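Local coordinates for protein 2-dehydropantoate 2-reductase (Enterococcus faecium, PDB 3WFI) that acts as a D-mandelate dehydrogenase of the ketopantoate reductase family, binding NAD(+) and probably interconverting 2-hydroxy and 2-oxo acids, at residues S13-M18 with T127-G132; A46-K51 with V139-S144; S63-E68 with Q91-K96; Q82-L87 with I113-P118. All coordinates share one frame; numbering follows the deposited sequence.

Contact 1: S13-M18 with T127-G132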
loop_
_atom_site.group_PDB
_atom_site.type_symbol
_atom_site.label_atom_id
_atom_site.label_comp_id
_atom_site.label_asym_id
_atom_site.label_seq_id
_atom_site.Cartn_x
_atom_site.Cartn_y
_atom_site.Cartn_z
ATOM N N SER B 13 -5.598 26.883 28.244
ATOM C CA SER B 13 -6.193 27.709 29.291
ATOM C C SER B 13 -5.570 27.417 30.658
ATOM O O SER B 13 -5.363 28.333 31.439
ATOM C CB SER B 13 -7.709 27.524 29.336
ATOM O OG SER B 13 -8.326 28.074 28.177
ATOM N N ARG B 14 -5.270 26.157 30.950
ATOM C CA ARG B 14 -4.584 25.829 32.198
ATOM C C ARG B 14 -3.235 26.538 32.235
ATOM O O ARG B 14 -2.932 27.255 33.192
ATOM C CB ARG B 14 -4.342 24.325 32.348
ATOM C CG ARG B 14 -3.468 24.006 33.558
ATOM C CD ARG B 14 -3.138 22.531 33.708
ATOM N NE ARG B 14 -4.191 21.733 34.347
ATOM C CZ ARG B 14 -4.493 21.721 35.653
ATOM N NH1 ARG B 14 -3.870 22.510 36.518
ATOM N NH2 ARG B 14 -5.465 20.921 36.098
ATOM N N PHE B 15 -2.436 26.328 31.186
ATOM C CA PHE B 15 -1.093 26.909 31.106
ATOM C C PHE B 15 -1.155 28.435 31.183
ATOM O O PHE B 15 -0.424 29.045 31.954
ATOM C CB PHE B 15 -0.368 26.470 29.829
ATOM C CG PHE B 15 0.354 25.153 29.953
ATOM C CD1 PHE B 15 -0.348 23.984 30.227
ATOM C CD2 PHE B 15 1.728 25.070 29.758
ATOM C CE1 PHE B 15 0.296 22.776 30.340
ATOM C CE2 PHE B 15 2.387 23.854 29.868
ATOM C CZ PHE B 15 1.662 22.704 30.155
ATOM N N GLY B 16 -2.058 29.035 30.418
ATOM C CA GLY B 16 -2.255 30.477 30.421
ATOM C C GLY B 16 -2.605 31.027 31.793
ATOM O O GLY B 16 -2.022 32.022 32.248
ATOM N N LEU B 17 -3.555 30.378 32.456
ATOM C CA LEU B 17 -3.952 30.783 33.797
ATOM C C LEU B 17 -2.810 30.665 34.805
ATOM O O LEU B 17 -2.526 31.612 35.559
ATOM C CB LEU B 17 -5.127 29.942 34.272
ATOM C CG LEU B 17 -5.696 30.395 35.612
ATOM C CD1 LEU B 17 -6.256 31.809 35.517
ATOM C CD2 LEU B 17 -6.769 29.413 36.068
ATOM N N MET B 18 -2.153 29.509 34.819
ATOM C CA MET B 18 -1.100 29.268 35.789
ATOM C C MET B 18 0.077 30.230 35.559
ATOM O O MET B 18 0.594 30.822 36.508
ATOM C CB MET B 18 -0.659 27.816 35.763
ATOM C CG MET B 18 -1.737 26.888 36.292
ATOM S SD MET B 18 -1.346 25.152 36.121
ATOM C CE MET B 18 -0.163 24.911 37.439
ATOM N N THR B 127 3.017 17.019 28.100
ATOM C CA THR B 127 2.364 17.469 29.324
ATOM C C THR B 127 1.490 16.343 29.882
ATOM O O THR B 127 0.792 15.668 29.130
ATOM C CB THR B 127 1.531 18.755 29.127
ATOM O OG1 THR B 127 0.780 19.014 30.325
ATOM C CG2 THR B 127 0.567 18.631 27.947
ATOM N N MET B 128 1.560 16.139 31.195
ATOM C CA MET B 128 0.765 15.108 31.866
ATOM C C MET B 128 -0.332 15.712 32.746
ATOM O O MET B 128 -1.005 14.999 33.491
ATOM C CB MET B 128 1.674 14.162 32.670
ATOM C CG MET B 128 2.158 12.964 31.849
ATOM S SD MET B 128 3.860 12.934 31.227
ATOM C CE MET B 128 4.229 14.623 30.780
ATOM N N TRP B 129 -0.523 17.025 32.636
ATOM C CA TRP B 129 -1.644 17.710 33.278
ATOM C C TRP B 129 -2.957 17.307 32.628
ATOM O O TRP B 129 -2.961 16.862 31.490
ATOM C CB TRP B 129 -1.464 19.233 33.162
ATOM C CG TRP B 129 -0.361 19.742 34.009
ATOM C CD1 TRP B 129 0.933 19.984 33.626
ATOM C CD2 TRP B 129 -0.438 20.055 35.400
ATOM N NE1 TRP B 129 1.660 20.435 34.702
ATOM C CE2 TRP B 129 0.841 20.488 35.802
ATOM C CE3 TRP B 129 -1.465 20.000 36.353
ATOM C CZ2 TRP B 129 1.121 20.879 37.116
ATOM C CZ3 TRP B 129 -1.190 20.396 37.653
ATOM C CH2 TRP B 129 0.095 20.827 38.023
ATOM N N THR B 130 -4.066 17.475 33.350
ATOM C CA THR B 130 -5.386 17.348 32.750
ATOM C C THR B 130 -6.125 18.685 32.820
ATOM O O THR B 130 -5.763 19.578 33.583
ATOM C CB THR B 130 -6.223 16.226 33.419
ATOM O OG1 THR B 130 -6.422 16.530 34.798
ATOM C CG2 THR B 130 -5.515 14.891 33.304
ATOM N N ALA B 131 -7.153 18.826 31.993
ATOM C CA ALA B 131 -7.945 20.054 31.943
ATOM C C ALA B 131 -9.222 19.800 31.160
ATOM O O ALA B 131 -9.203 19.071 30.179
ATOM C CB ALA B 131 -7.151 21.180 31.279
ATOM N N GLY B 132 -10.318 20.424 31.579
ATOM C CA GLY B 132 -11.598 20.258 30.894
ATOM C C GLY B 132 -12.195 21.571 30.454
ATOM O O GLY B 132 -12.213 22.526 31.228
#
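The guanidinium of Arg14 lies with one face against the indole of Trp129: CE3 of Trp129 stands 3.4 Å above the guanidinium plane, offset toward its rim, and the two planes are 28° apart. At the guanidinium edge are Thr130 O and Met18 SD. Phe15 is met at its ring edge, where CE1 comes within 3.8 Å of Thr127 OG1. The grip on Thr130 O is side-on and double. Arg14 NE donates to it at 2.8 Å, and Arg14 NH2 donates at 2.9 Å, the two nitrogens reaching this one oxygen from opposite faces of its carbonyl plane. A bend at chi3 (-82°), after an extended stretch from CB, sets NE on its course to the loop. Met18 and Trp129 reach toward each other tip to tip in a Met-aromatic contact. Met18 SD lies 4.9 Å from the centroid of the Trp129 six-membered ring. Met18 CE is 4.1 Å from Trp129 CH2. The indole nitrogen looks elsewhere, donating to Leu172 O. The contact ties helix 10-21, which follows a turn fitting the Rossmann glycine-rich pattern, to the loop carrying Ala131, an NAD(+)-binding residue. Chemically, a buried cation is met by a carbonyl doubly in its plane and by an aromatic surface over its face, so Arg14 would be expected to polarise the Thr130 carbonyl and hold the loop backbone in one orientation.

Contact 2: A46-K51 with V139-S144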
loop_
_atom_site.group_PDB
_atom_site.type_symbol
_atom_site.label_atom_id
_atom_site.label_comp_id
_atom_site.label_asym_id
_atom_site.label_seq_id
_atom_site.Cartn_x
_atom_site.Cartn_y
_atom_site.Cartn_z
ATOM N N ALA B 46 -12.496 29.744 35.737
ATOM C CA ALA B 46 -11.972 28.420 36.033
ATOM C C ALA B 46 -12.436 27.921 37.387
ATOM O O ALA B 46 -12.543 28.685 38.343
ATOM C CB ALA B 46 -10.455 28.426 35.968
ATOM N N ASN B 47 -12.730 26.628 37.446
ATOM C CA ASN B 47 -12.786 25.913 38.699
ATOM C C ASN B 47 -11.428 25.274 38.908
ATOM O O ASN B 47 -11.098 24.263 38.274
ATOM C CB ASN B 47 -13.844 24.822 38.690
ATOM C CG ASN B 47 -13.698 23.906 39.893
ATOM O OD1 ASN B 47 -13.697 24.373 41.027
ATOM N ND2 ASN B 47 -13.488 22.619 39.654
ATOM N N PHE B 48 -10.638 25.847 39.805
ATOM C CA PHE B 48 -9.250 25.433 39.904
ATOM C C PHE B 48 -9.089 24.208 40.823
ATOM O O PHE B 48 -9.067 23.098 40.324
ATOM C CB PHE B 48 -8.335 26.621 40.223
ATOM C CG PHE B 48 -6.930 26.443 39.711
ATOM C CD1 PHE B 48 -6.320 27.404 38.911
ATOM C CD2 PHE B 48 -6.225 25.288 40.009
ATOM C CE1 PHE B 48 -5.022 27.217 38.459
ATOM C CE2 PHE B 48 -4.934 25.097 39.552
ATOM C CZ PHE B 48 -4.331 26.059 38.777
ATOM N N ASN B 49 -9.000 24.361 42.136
ATOM C CA ASN B 49 -8.787 23.189 43.010
ATOM C C ASN B 49 -9.554 23.259 44.338
ATOM O O ASN B 49 -8.940 23.094 45.384
ATOM C CB ASN B 49 -7.288 23.001 43.318
ATOM C CG ASN B 49 -6.468 22.594 42.104
ATOM O OD1 ASN B 49 -6.951 21.902 41.215
ATOM N ND2 ASN B 49 -5.204 23.003 42.084
ATOM N N GLY B 50 -10.868 23.485 44.354
ATOM C CA GLY B 50 -11.719 23.784 43.209
ATOM C C GLY B 50 -12.383 25.107 43.539
ATOM O O GLY B 50 -13.539 25.142 43.973
ATOM N N LYS B 51 -11.627 26.190 43.372
ATOM C CA LYS B 51 -12.096 27.539 43.679
ATOM C C LYS B 51 -12.514 28.179 42.368
ATOM O O LYS B 51 -11.822 28.022 41.358
ATOM C CB LYS B 51 -11.000 28.407 44.329
ATOM C CG LYS B 51 -9.840 27.680 45.000
ATOM C CD LYS B 51 -10.272 26.731 46.110
ATOM C CE LYS B 51 -9.086 25.933 46.635
ATOM N NZ LYS B 51 -8.294 26.694 47.642
ATOM N N VAL B 139 -13.438 26.721 32.139
ATOM C CA VAL B 139 -12.593 25.547 32.276
ATOM C C VAL B 139 -12.706 24.975 33.687
ATOM O O VAL B 139 -12.990 25.694 34.642
ATOM C CB VAL B 139 -11.122 25.897 31.933
ATOM C CG1 VAL B 139 -10.182 24.763 32.294
ATOM C CG2 VAL B 139 -10.979 26.228 30.454
ATOM N N LYS B 140 -12.513 23.667 33.807
ATOM C CA LYS B 140 -12.344 23.039 35.116
ATOM C C LYS B 140 -10.967 22.390 35.130
ATOM O O LYS B 140 -10.572 21.693 34.192
ATOM C CB LYS B 140 -13.479 22.065 35.446
ATOM C CG LYS B 140 -13.301 20.644 34.950
ATOM C CD LYS B 140 -14.518 19.794 35.294
ATOM C CE LYS B 140 -14.595 18.539 34.457
ATOM N NZ LYS B 140 -13.272 17.889 34.271
ATOM N N LEU B 141 -10.225 22.663 36.191
ATOM C CA LEU B 141 -8.841 22.266 36.291
ATOM C C LEU B 141 -8.703 21.492 37.574
ATOM O O LEU B 141 -8.888 22.063 38.623
ATOM C CB LEU B 141 -7.951 23.506 36.370
ATOM C CG LEU B 141 -7.922 24.489 35.173
ATOM C CD1 LEU B 141 -7.000 25.666 35.471
ATOM C CD2 LEU B 141 -7.539 23.808 33.878
ATOM N N PHE B 142 -8.392 20.206 37.512
ATOM C CA PHE B 142 -8.265 19.436 38.732
ATOM C C PHE B 142 -6.979 18.627 38.757
ATOM O O PHE B 142 -6.471 18.218 37.718
ATOM C CB PHE B 142 -9.484 18.530 38.918
ATOM C CG PHE B 142 -9.342 17.560 40.053
ATOM C CD1 PHE B 142 -9.379 18.013 41.369
ATOM C CD2 PHE B 142 -9.143 16.199 39.814
ATOM C CE1 PHE B 142 -9.239 17.128 42.429
ATOM C CE2 PHE B 142 -9.003 15.308 40.871
ATOM C CZ PHE B 142 -9.051 15.776 42.177
ATOM N N GLY B 143 -6.454 18.449 39.969
ATOM C CA GLY B 143 -5.394 17.504 40.251
ATOM C C GLY B 143 -4.020 17.992 39.873
ATOM O O GLY B 143 -3.787 19.187 39.660
ATOM N N SER B 144 -3.103 17.039 39.801
ATOM C CA SER B 144 -1.702 17.329 39.596
ATOM C C SER B 144 -1.297 16.983 38.155
ATOM O O SER B 144 -2.123 16.643 37.286
ATOM C CB SER B 144 -0.853 16.596 40.669
ATOM O OG SER B 144 -0.822 15.192 40.473
#
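Ala46 and Asn47 pair in parallel with Val139 and Lys140, joining strand 44-47 to strand 138-140 at the middle of a small mixed four-stranded sheet. The bonding follows the parallel pattern, in which one residue bonds to the two neighbours of its partner: Asn47 N donates to Val139 O at 3.0 Å, and Asn47 O accepts from Leu141 N at 2.8 Å, with an N-H...O angle of 169°. The same Val139 O also takes a CA-H...O contact from Ala46 CA, at 3.2 Å. Ala46 and Val139 point to one face of the sheet, Asn47 and Lys140 to the other.

The tight part lies around Leu141, which is buried. Phe48 CG stands anti to its own backbone N (chi1 -152°), and the ring presents a face to Leu141, while the same phenyl packs on Leu17, Met18 and Gln21 of helix 10-21. Leu141 in turn touches Arg14 of that helix. The solvent side is looser. Lys140, Phe142 and Asn49 are exposed, and the Lys140 chain leads away from strand 44-47. Past Phe48 the chain turns back through a cis peptide before Gly50, and Phe48 N bonds to Lys51 O at 2.9 Å. The modelled approach of Phe48 O to Leu141 O is doubtful and supports no conclusion. The packing evidence is sounder: Leu141 CD1 sits 3.8 Å above the Phe48 ring plane, offset toward the rim, nearest to CD1 and CE1 of that phenyl, each at 3.9 Å.

Contact 3: S63-E68 with Q91-K96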
loop_
_atom_site.group_PDB
_atom_site.type_symbol
_atom_site.label_atom_id
_atom_site.label_comp_id
_atom_site.label_asym_id
_atom_site.label_seq_id
_atom_site.Cartn_x
_atom_site.Cartn_y
_atom_site.Cartn_z
ATOM N N SER B 63 -6.606 35.096 13.663
ATOM C CA SER B 63 -6.451 35.936 12.484
ATOM C C SER B 63 -6.401 37.437 12.781
ATOM O O SER B 63 -6.342 38.241 11.850
ATOM C CB SER B 63 -7.610 35.661 11.526
ATOM O OG SER B 63 -8.849 35.913 12.162
ATOM N N GLU B 64 -6.410 37.809 14.067
ATOM C CA GLU B 64 -6.508 39.204 14.479
ATOM C C GLU B 64 -5.454 39.571 15.535
ATOM O O GLU B 64 -5.790 40.138 16.571
ATOM C CB GLU B 64 -7.941 39.483 14.975
ATOM C CG GLU B 64 -9.004 39.246 13.899
ATOM C CD GLU B 64 -10.429 39.498 14.363
ATOM O OE1 GLU B 64 -10.664 39.611 15.588
ATOM O OE2 GLU B 64 -11.327 39.574 13.491
ATOM N N VAL B 65 -4.181 39.264 15.253
ATOM C CA VAL B 65 -3.082 39.522 16.197
ATOM C C VAL B 65 -2.236 40.786 15.938
ATOM O O VAL B 65 -1.218 40.981 16.602
ATOM C CB VAL B 65 -2.065 38.350 16.244
ATOM C CG1 VAL B 65 -2.743 37.007 16.483
ATOM C CG2 VAL B 65 -1.248 38.320 14.967
ATOM N N GLU B 66 -2.617 41.644 14.999
ATOM C CA GLU B 66 -1.689 42.685 14.534
ATOM C C GLU B 66 -1.494 43.821 15.530
ATOM O O GLU B 66 -0.531 44.556 15.405
ATOM C CB GLU B 66 -2.125 43.270 13.184
ATOM C CG GLU B 66 -2.108 42.274 12.031
ATOM C CD GLU B 66 -0.713 41.769 11.669
ATOM O OE1 GLU B 66 0.314 42.392 12.067
ATOM O OE2 GLU B 66 -0.649 40.734 10.966
ATOM N N LYS B 67 -2.392 43.983 16.499
ATOM C CA LYS B 67 -2.195 45.012 17.517
ATOM C C LYS B 67 -1.269 44.577 18.662
ATOM O O LYS B 67 -0.794 45.414 19.418
ATOM C CB LYS B 67 -3.545 45.452 18.092
ATOM C CG LYS B 67 -4.518 45.986 17.057
ATOM C CD LYS B 67 -5.494 46.975 17.663
ATOM C CE LYS B 67 -6.192 47.795 16.612
ATOM N NZ LYS B 67 -6.870 46.934 15.616
ATOM N N GLU B 68 -1.007 43.280 18.788
ATOM C CA GLU B 68 -0.366 42.753 19.998
ATOM C C GLU B 68 1.166 42.845 20.001
ATOM O O GLU B 68 1.809 42.793 18.953
ATOM C CB GLU B 68 -0.780 41.293 20.238
ATOM C CG GLU B 68 -2.257 40.974 20.068
ATOM C CD GLU B 68 -3.163 41.839 20.925
ATOM O OE1 GLU B 68 -2.880 41.999 22.131
ATOM O OE2 GLU B 68 -4.163 42.362 20.390
ATOM N N GLN B 91 2.444 34.956 13.014
ATOM C CA GLN B 91 3.878 35.165 12.766
ATOM C C GLN B 91 4.373 36.568 13.068
ATOM O O GLN B 91 5.563 36.754 13.304
ATOM C CB GLN B 91 4.264 34.789 11.325
ATOM C CG GLN B 91 3.583 35.621 10.252
ATOM C CD GLN B 91 3.822 35.063 8.867
ATOM O OE1 GLN B 91 2.887 34.637 8.179
ATOM N NE2 GLN B 91 5.075 35.041 8.460
ATOM N N SER B 92 3.473 37.553 13.084
ATOM C CA SER B 92 3.848 38.919 13.464
ATOM C C SER B 92 4.304 39.065 14.936
ATOM O O SER B 92 4.900 40.067 15.299
ATOM C CB SER B 92 2.695 39.895 13.182
ATOM O OG SER B 92 1.633 39.718 14.111
ATOM N N LEU B 93 4.031 38.072 15.779
ATOM C CA LEU B 93 4.436 38.116 17.188
ATOM C C LEU B 93 5.836 37.568 17.404
ATOM O O LEU B 93 6.351 37.613 18.518
ATOM C CB LEU B 93 3.474 37.312 18.059
ATOM C CG LEU B 93 2.004 37.713 17.834
ATOM C CD1 LEU B 93 1.062 36.944 18.746
ATOM C CD2 LEU B 93 1.800 39.212 17.984
ATOM N N ILE B 94 6.416 37.013 16.346
ATOM C CA ILE B 94 7.707 36.363 16.425
ATOM C C ILE B 94 8.829 37.384 16.213
ATOM O O ILE B 94 8.924 38.009 15.165
ATOM C CB ILE B 94 7.824 35.236 15.377
ATOM C CG1 ILE B 94 6.728 34.189 15.615
ATOM C CG2 ILE B 94 9.209 34.594 15.410
ATOM C CD1 ILE B 94 6.669 33.097 14.567
ATOM N N LYS B 95 9.666 37.548 17.232
ATOM C CA LYS B 95 10.894 38.321 17.102
ATOM C C LYS B 95 12.061 37.355 16.964
ATOM O O LYS B 95 11.873 36.135 16.992
ATOM C CB LYS B 95 11.070 39.306 18.262
ATOM C CG LYS B 95 10.887 38.747 19.656
ATOM C CD LYS B 95 10.971 39.828 20.707
ATOM C CE LYS B 95 10.996 39.230 22.100
ATOM N NZ LYS B 95 10.759 40.263 23.147
ATOM N N LYS B 96 13.262 37.897 16.786
ATOM C CA LYS B 96 14.429 37.088 16.462
ATOM C C LYS B 96 14.677 35.991 17.501
ATOM O O LYS B 96 15.005 34.869 17.140
ATOM C CB LYS B 96 15.666 37.990 16.322
ATOM C CG LYS B 96 16.896 37.283 15.777
ATOM C CD LYS B 96 17.996 38.261 15.373
ATOM C CE LYS B 96 18.463 39.136 16.536
ATOM N NZ LYS B 96 18.927 38.343 17.715
#
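Val65 O is met from two directions: Glu68 N donates to it at 3.2 Å, closing a type I turn over Val65 to Glu68, and the methyl CD2 of Leu93 comes to 3.8 Å from it across the contact. That methyl also lies 3.7 Å from Glu68 O, so one branch of Leu93 touches both carbonyl oxygens at the two ends of the turn. A chi1 of -52° puts CG of Leu93 anti to the carbonyl carbon, beside the backbone N. The other branch, Leu93 CD1, packs on Val65 CB at 4.2 Å, and Glu68 CB adds a further apolar contact with CD2.

No hydrogen bond crosses between the two segments, and the join is made by packing. Ser92 OG approaches a methyl group, Val65 CG2, at 3.3 Å. The chain of Glu66, bent at chi2, brings its carboxylate over toward Ser92, but Glu66 OE1 to Ser92 OG is long at 3.6 Å. Val65 and Leu93 are buried here, whereas Glu66 is exposed and marks the outer border.

Other parts of the fold hold the pieces in place. The backbone of Leu93 bonds to that of Val71, Ser92 O accepts from Gln70 NE2, and Leu93 packs on Leu27 and Ile29 of strand 25-30. The 3-10 turn 91-93 follows helix 80-90, which links the neighbouring parallel strands 71-76 and 98-102. The arrangement therefore belongs to a beta-alpha-beta crossover of the Rossmann fold, with the returning connection packed on the loop that leads into its first strand.

Contact 4: Q82-L87 with I113-P118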
loop_
_atom_site.group_PDB
_atom_site.type_symbol
_atom_site.label_atom_id
_atom_site.label_comp_id
_atom_site.label_asym_id
_atom_site.label_seq_id
_atom_site.Cartn_x
_atom_site.Cartn_y
_atom_site.Cartn_z
ATOM N N GLN B 82 -3.892 21.947 11.920
ATOM C CA GLN B 82 -4.120 23.384 12.057
ATOM C C GLN B 82 -2.839 24.188 12.378
ATOM O O GLN B 82 -2.885 25.407 12.431
ATOM C CB GLN B 82 -5.177 23.613 13.130
ATOM C CG GLN B 82 -6.535 22.997 12.810
ATOM C CD GLN B 82 -7.451 22.920 14.017
ATOM O OE1 GLN B 82 -7.016 22.587 15.127
ATOM N NE2 GLN B 82 -8.731 23.234 13.813
ATOM N N LEU B 83 -1.701 23.510 12.541
ATOM C CA LEU B 83 -0.469 24.142 13.045
ATOM C C LEU B 83 0.128 25.173 12.093
ATOM O O LEU B 83 0.515 26.259 12.515
ATOM C CB LEU B 83 0.606 23.083 13.363
ATOM C CG LEU B 83 1.984 23.626 13.800
ATOM C CD1 LEU B 83 1.888 24.423 15.095
ATOM C CD2 LEU B 83 2.997 22.497 13.944
ATOM N N GLU B 84 0.241 24.830 10.812
ATOM C CA GLU B 84 0.893 25.733 9.877
ATOM C C GLU B 84 0.070 26.999 9.707
ATOM O O GLU B 84 0.620 28.094 9.663
ATOM C CB GLU B 84 1.165 25.054 8.534
ATOM C CG GLU B 84 1.847 25.980 7.539
ATOM C CD GLU B 84 2.680 25.232 6.532
ATOM O OE1 GLU B 84 3.753 25.744 6.146
ATOM O OE2 GLU B 84 2.263 24.120 6.144
ATOM N N LYS B 85 -1.246 26.849 9.643
ATOM C CA LYS B 85 -2.151 27.990 9.581
ATOM C C LYS B 85 -2.063 28.893 10.835
ATOM O O LYS B 85 -2.018 30.118 10.710
ATOM C CB LYS B 85 -3.584 27.487 9.365
ATOM C CG LYS B 85 -4.644 28.567 9.329
ATOM C CD LYS B 85 -4.277 29.620 8.320
ATOM C CE LYS B 85 -5.403 30.598 8.082
ATOM N NZ LYS B 85 -5.119 31.387 6.855
ATOM N N MET B 86 -2.046 28.287 12.024
ATOM C CA MET B 86 -1.865 29.032 13.272
ATOM C C MET B 86 -0.574 29.859 13.204
ATOM O O MET B 86 -0.584 31.072 13.439
ATOM C CB MET B 86 -1.836 28.083 14.476
ATOM C CG MET B 86 -1.469 28.728 15.814
ATOM S SD MET B 86 -2.643 29.988 16.367
ATOM C CE MET B 86 -3.897 28.948 17.115
ATOM N N LEU B 87 0.525 29.217 12.849
ATOM C CA LEU B 87 1.813 29.912 12.745
ATOM C C LEU B 87 1.769 31.044 11.735
ATOM O O LEU B 87 2.256 32.136 12.024
ATOM C CB LEU B 87 2.937 28.934 12.396
ATOM C CG LEU B 87 3.275 27.978 13.548
ATOM C CD1 LEU B 87 4.190 26.862 13.063
ATOM C CD2 LEU B 87 3.902 28.726 14.706
ATOM N N ILE B 113 7.380 24.363 12.031
ATOM C CA ILE B 113 7.789 25.433 12.952
ATOM C C ILE B 113 9.079 26.125 12.467
ATOM O O ILE B 113 9.196 27.360 12.525
ATOM C CB ILE B 113 7.966 24.899 14.392
ATOM C CG1 ILE B 113 6.639 24.322 14.919
ATOM C CG2 ILE B 113 8.445 26.010 15.319
ATOM C CD1 ILE B 113 6.775 23.441 16.131
ATOM N N GLU B 114 10.022 25.334 11.952
ATOM C CA GLU B 114 11.292 25.864 11.417
ATOM C C GLU B 114 11.135 26.938 10.337
ATOM O O GLU B 114 12.031 27.762 10.135
ATOM C CB GLU B 114 12.166 24.730 10.865
ATOM C CG GLU B 114 13.590 25.163 10.548
ATOM C CD GLU B 114 14.443 24.031 10.013
ATOM O OE1 GLU B 114 13.918 23.214 9.232
ATOM O OE2 GLU B 114 15.636 23.968 10.380
ATOM N N LYS B 115 10.011 26.931 9.634
ATOM C CA LYS B 115 9.736 27.970 8.637
ATOM C C LYS B 115 9.609 29.352 9.277
ATOM O O LYS B 115 9.755 30.370 8.586
ATOM C CB LYS B 115 8.468 27.630 7.838
ATOM C CG LYS B 115 8.639 26.416 6.932
ATOM C CD LYS B 115 7.329 25.802 6.439
ATOM C CE LYS B 115 7.558 24.505 5.661
ATOM N NZ LYS B 115 6.276 23.830 5.293
ATOM N N PHE B 116 9.361 29.381 10.592
ATOM C CA PHE B 116 9.036 30.620 11.327
ATOM C C PHE B 116 10.057 31.012 12.381
ATOM O O PHE B 116 10.208 32.192 12.675
ATOM C CB PHE B 116 7.656 30.470 11.987
ATOM C CG PHE B 116 6.555 30.199 11.006
ATOM C CD1 PHE B 116 5.816 31.237 10.471
ATOM C CD2 PHE B 116 6.273 28.904 10.602
ATOM C CE1 PHE B 116 4.794 30.987 9.558
ATOM C CE2 PHE B 116 5.254 28.645 9.692
ATOM C CZ PHE B 116 4.520 29.692 9.164
ATOM N N VAL B 117 10.720 30.023 12.981
ATOM C CA VAL B 117 11.806 30.271 13.919
ATOM C C VAL B 117 12.924 29.266 13.659
ATOM O O VAL B 117 12.653 28.134 13.251
ATOM C CB VAL B 117 11.351 30.207 15.407
ATOM C CG1 VAL B 117 10.132 31.096 15.655
ATOM C CG2 VAL B 117 11.058 28.784 15.834
ATOM N N PRO B 118 14.187 29.670 13.888
ATOM C CA PRO B 118 15.279 28.705 13.715
ATOM C C PRO B 118 15.195 27.532 14.699
ATOM O O PRO B 118 14.636 27.666 15.784
ATOM C CB PRO B 118 16.532 29.532 13.989
ATOM C CG PRO B 118 16.066 30.688 14.801
ATOM C CD PRO B 118 14.681 30.986 14.318
#
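Phe116 carries its CG anti to the carbonyl carbon (chi1 -59°), and chi2 of -93° turns the ring so that one face meets Leu87. Beyond CG, the Leu87 chain runs on extended (chi2 169°), which sends CD1 past the same ring toward Ile113. The closest packing is a CH-pi contact: Leu87 CB lies 3.6 Å from the Phe116 centroid, above the middle of the ring. Its CD1 touches Phe116 CD2 at 3.8 Å and Ile113 CA at 3.9 Å, wedging the leucine between the phenyl and the end of helix 109-113. Next to it Leu83 CD2 meets Ile113 CG1 at 4.2 Å, the two side chains crossing at about a right angle.

The turn that presents the ring is itself braced. Ile113 O accepts from Phe116 N at 2.8 Å and from Val117 N at 3.1 Å, and this oxygen also lies at the Phe116 ring edge, in its plane.

Outside the apolar patch, Glu84 and Lys115 cross obliquely in a salt bridge, with NZ of Lys115 3.3 Å from OE1 of Glu84, on the syn side of the carboxylate but out of its plane. Lys115 is exposed, so the charges pair on the surface while Leu83, Leu87 and Ile113 are buried.

The same segment holds Gln82, an NAD(+)-binding residue, which takes no part in this packing. Helix 80-90 thus rests on the end of helix 109-113 and the loop after it, with Leu83 and Ile113 both reaching Leu76 of strand 71-76 and Ile113 also touching Ile122 of strand 122-127.

All four contacts belong to the coenzyme-binding half of the chain. Contacts 1 and 2, centres about 9 Å apart, pack on helix 10-21 and meet where Gly132 O lies 2.8 Å from Lys140 N, a probable hydrogen bond. Contacts 3 and 4 touch through Ile94 and Val117; contact 4 uses the body of helix 80-90, contact 3 the segment that follows it. Contacts 4 and 1 have their centres about 13 and 15 Å from the chain's centre, contacts 3 and 2 farther out, about 22 and 23 Å. Contact 1 relies on a buried charge, contact 2 on strand pairing, contact 3 on apolar packing without cross-bonds, and contact 4 on an apolar patch with a surface salt bridge.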